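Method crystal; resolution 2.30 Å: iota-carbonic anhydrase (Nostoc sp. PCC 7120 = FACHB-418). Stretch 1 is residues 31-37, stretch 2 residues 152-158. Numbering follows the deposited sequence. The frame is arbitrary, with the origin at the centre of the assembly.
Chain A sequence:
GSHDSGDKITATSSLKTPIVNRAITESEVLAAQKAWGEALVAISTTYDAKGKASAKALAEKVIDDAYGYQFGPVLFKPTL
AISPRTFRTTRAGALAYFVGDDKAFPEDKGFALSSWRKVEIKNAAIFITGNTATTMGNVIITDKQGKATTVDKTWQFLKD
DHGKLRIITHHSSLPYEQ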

# COMPACT_ATOMS: atom_id res chain seq x y z
N ALA A 31 -14.71 -14.07 -2.44
CA ALA A 31 -14.48 -15.34 -1.71
C ALA A 31 -14.51 -15.08 -0.19
O ALA A 31 -15.28 -15.78 0.49
CB ALA A 31 -13.18 -15.97 -2.14
N ALA A 32 -13.74 -14.11 0.31
CA ALA A 32 -13.66 -13.76 1.74
C ALA A 32 -15.04 -13.31 2.26
O ALA A 32 -15.39 -13.70 3.38
CB ALA A 32 -12.59 -12.73 1.98
N GLN A 33 -15.79 -12.52 1.49
CA GLN A 33 -17.19 -12.13 1.83
C GLN A 33 -18.01 -13.40 2.06
O GLN A 33 -18.66 -13.49 3.12
CB GLN A 33 -17.83 -11.27 0.74
CG GLN A 33 -17.29 -9.85 0.63
CD GLN A 33 -18.16 -8.99 -0.27
OE1 GLN A 33 -18.50 -9.38 -1.38
NE2 GLN A 33 -18.57 -7.84 0.23
N LYS A 34 -17.98 -14.35 1.11
CA LYS A 34 -18.80 -15.60 1.13
C LYS A 34 -18.37 -16.48 2.32
O LYS A 34 -19.26 -17.08 2.95
CB LYS A 34 -18.68 -16.37 -0.19
N ALA A 35 -17.08 -16.51 2.63
CA ALA A 35 -16.50 -17.32 3.73
C ALA A 35 -17.01 -16.82 5.08
O ALA A 35 -17.18 -17.65 5.99
CB ALA A 35 -14.99 -17.30 3.67
N TRP A 36 -17.25 -15.51 5.22
CA TRP A 36 -17.80 -14.93 6.47
C TRP A 36 -19.25 -15.38 6.64
O TRP A 36 -19.62 -15.80 7.76
CB TRP A 36 -17.70 -13.41 6.46
CG TRP A 36 -18.23 -12.80 7.72
CD1 TRP A 36 -17.50 -12.48 8.83
CD2 TRP A 36 -19.59 -12.43 8.01
NE1 TRP A 36 -18.31 -11.93 9.78
CE2 TRP A 36 -19.60 -11.88 9.31
CE3 TRP A 36 -20.80 -12.49 7.31
CZ2 TRP A 36 -20.76 -11.42 9.92
CZ3 TRP A 36 -21.95 -12.03 7.90
CH2 TRP A 36 -21.92 -11.49 9.19
N GLY A 37 -20.05 -15.25 5.57
CA GLY A 37 -21.42 -15.79 5.50
C GLY A 37 -21.45 -17.25 5.93
O GLY A 37 -22.16 -17.56 6.88
N ASP A 152 -26.75 -2.76 6.32
CA ASP A 152 -25.75 -1.99 5.55
C ASP A 152 -24.37 -2.33 6.12
O ASP A 152 -24.15 -2.00 7.31
CB ASP A 152 -26.02 -0.50 5.67
CG ASP A 152 -27.45 -0.10 5.32
OD1 ASP A 152 -28.04 -0.74 4.42
OD2 ASP A 152 -27.94 0.88 5.94
N LYS A 153 -23.48 -2.96 5.34
CA LYS A 153 -22.19 -3.51 5.85
C LYS A 153 -20.98 -2.98 5.07
O LYS A 153 -20.95 -3.12 3.82
CB LYS A 153 -22.17 -5.04 5.77
CG LYS A 153 -21.12 -5.67 6.68
CD LYS A 153 -21.18 -7.16 6.73
CE LYS A 153 -22.46 -7.69 7.35
NZ LYS A 153 -22.46 -7.53 8.83
N THR A 154 -19.98 -2.49 5.82
CA THR A 154 -18.62 -2.18 5.33
C THR A 154 -17.62 -3.19 5.92
O THR A 154 -17.61 -3.32 7.14
CB THR A 154 -18.21 -0.76 5.71
OG1 THR A 154 -19.17 0.09 5.10
CG2 THR A 154 -16.81 -0.40 5.26
N TRP A 155 -16.85 -3.88 5.07
CA TRP A 155 -15.69 -4.73 5.45
C TRP A 155 -14.39 -4.11 4.92
O TRP A 155 -14.42 -3.51 3.82
CB TRP A 155 -15.81 -6.13 4.86
CG TRP A 155 -16.61 -7.11 5.67
CD1 TRP A 155 -16.44 -7.43 6.98
CD2 TRP A 155 -17.66 -7.95 5.17
NE1 TRP A 155 -17.33 -8.40 7.34
CE2 TRP A 155 -18.09 -8.74 6.26
CE3 TRP A 155 -18.27 -8.12 3.92
CZ2 TRP A 155 -19.12 -9.68 6.13
CZ3 TRP A 155 -19.28 -9.05 3.80
CH2 TRP A 155 -19.70 -9.81 4.89
N GLN A 156 -13.28 -4.29 5.63
CA GLN A 156 -11.93 -4.07 5.06
C GLN A 156 -11.11 -5.33 5.29
O GLN A 156 -11.02 -5.77 6.43
CB GLN A 156 -11.25 -2.84 5.67
CG GLN A 156 -9.96 -2.45 4.96
CD GLN A 156 -9.28 -1.26 5.59
OE1 GLN A 156 -8.25 -0.79 5.14
NE2 GLN A 156 -9.85 -0.76 6.67
N PHE A 157 -10.57 -5.91 4.21
CA PHE A 157 -9.71 -7.11 4.24
C PHE A 157 -8.25 -6.70 4.08
O PHE A 157 -7.95 -5.89 3.18
CB PHE A 157 -10.15 -8.09 3.15
CG PHE A 157 -11.57 -8.57 3.33
CD1 PHE A 157 -11.85 -9.62 4.19
CD2 PHE A 157 -12.61 -7.95 2.66
CE1 PHE A 157 -13.16 -10.06 4.36
CE2 PHE A 157 -13.91 -8.39 2.83
CZ PHE A 157 -14.18 -9.44 3.68
N LEU A 158 -7.39 -7.24 4.94
CA LEU A 158 -5.91 -7.18 4.78
C LEU A 158 -5.38 -8.57 4.42
O LEU A 158 -5.80 -9.56 5.06
CB LEU A 158 -5.31 -6.66 6.09
CG LEU A 158 -3.79 -6.62 6.16
CD1 LEU A 158 -3.24 -5.62 5.16
CD2 LEU A 158 -3.32 -6.25 7.56

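The most unusual feature of this contact is a pair of tryptophans that meet edge to face. The edge of Trp 155, on the strand, points at the face of Trp 36, on the helix. CZ2 of Trp 155 lies 3.4 Å from CD2 of Trp 36, over one face of the Trp 36 ring. The planes stand at 64°, so the rings do not lie flat on each other. This arrangement sets the ring hydrogens of one indole against the pi electrons of the other.

A second aromatic contact lies further along the strand. CB of Ala 32 sits over one face of the Phe 157 ring, 3.6 Å from CE1 of Phe 157. It is a CH-pi contact, with CB of Ala 32 27° off the ring normal and 4.0 Å from the centroid of the Phe 157 ring. The CA atoms of Ala 32 and Phe 157 are 8.1 Å apart.

Gln 33 adds a third contact. Its CA-to-CB bond points sideways, yet its side chain still reaches the strand. NE2 of Gln 33 is 3.7 Å from CE3 of Trp 155, at the edge of that ring. The amide is hydrogen-bonded elsewhere in the structure, so it packs here without an unmet polar need.

Lys 153 adds a smaller contact. Its NZ lies 4.0 Å from CH2 of Trp 36, in an oblique position. This amine also has a hydrogen bond elsewhere.

Lys 153, Trp 155 and Phe 157 point toward the helix. The residues between them, Thr 154 and Gln 156, do not touch it, as the alternation of a strand predicts. On the helix, Ala 32, Gln 33 and Trp 36 make all the contacts. No hydrogen bond joins the two stretches. The contact rests on side-chain packing and buries 318 Å², both sides summed.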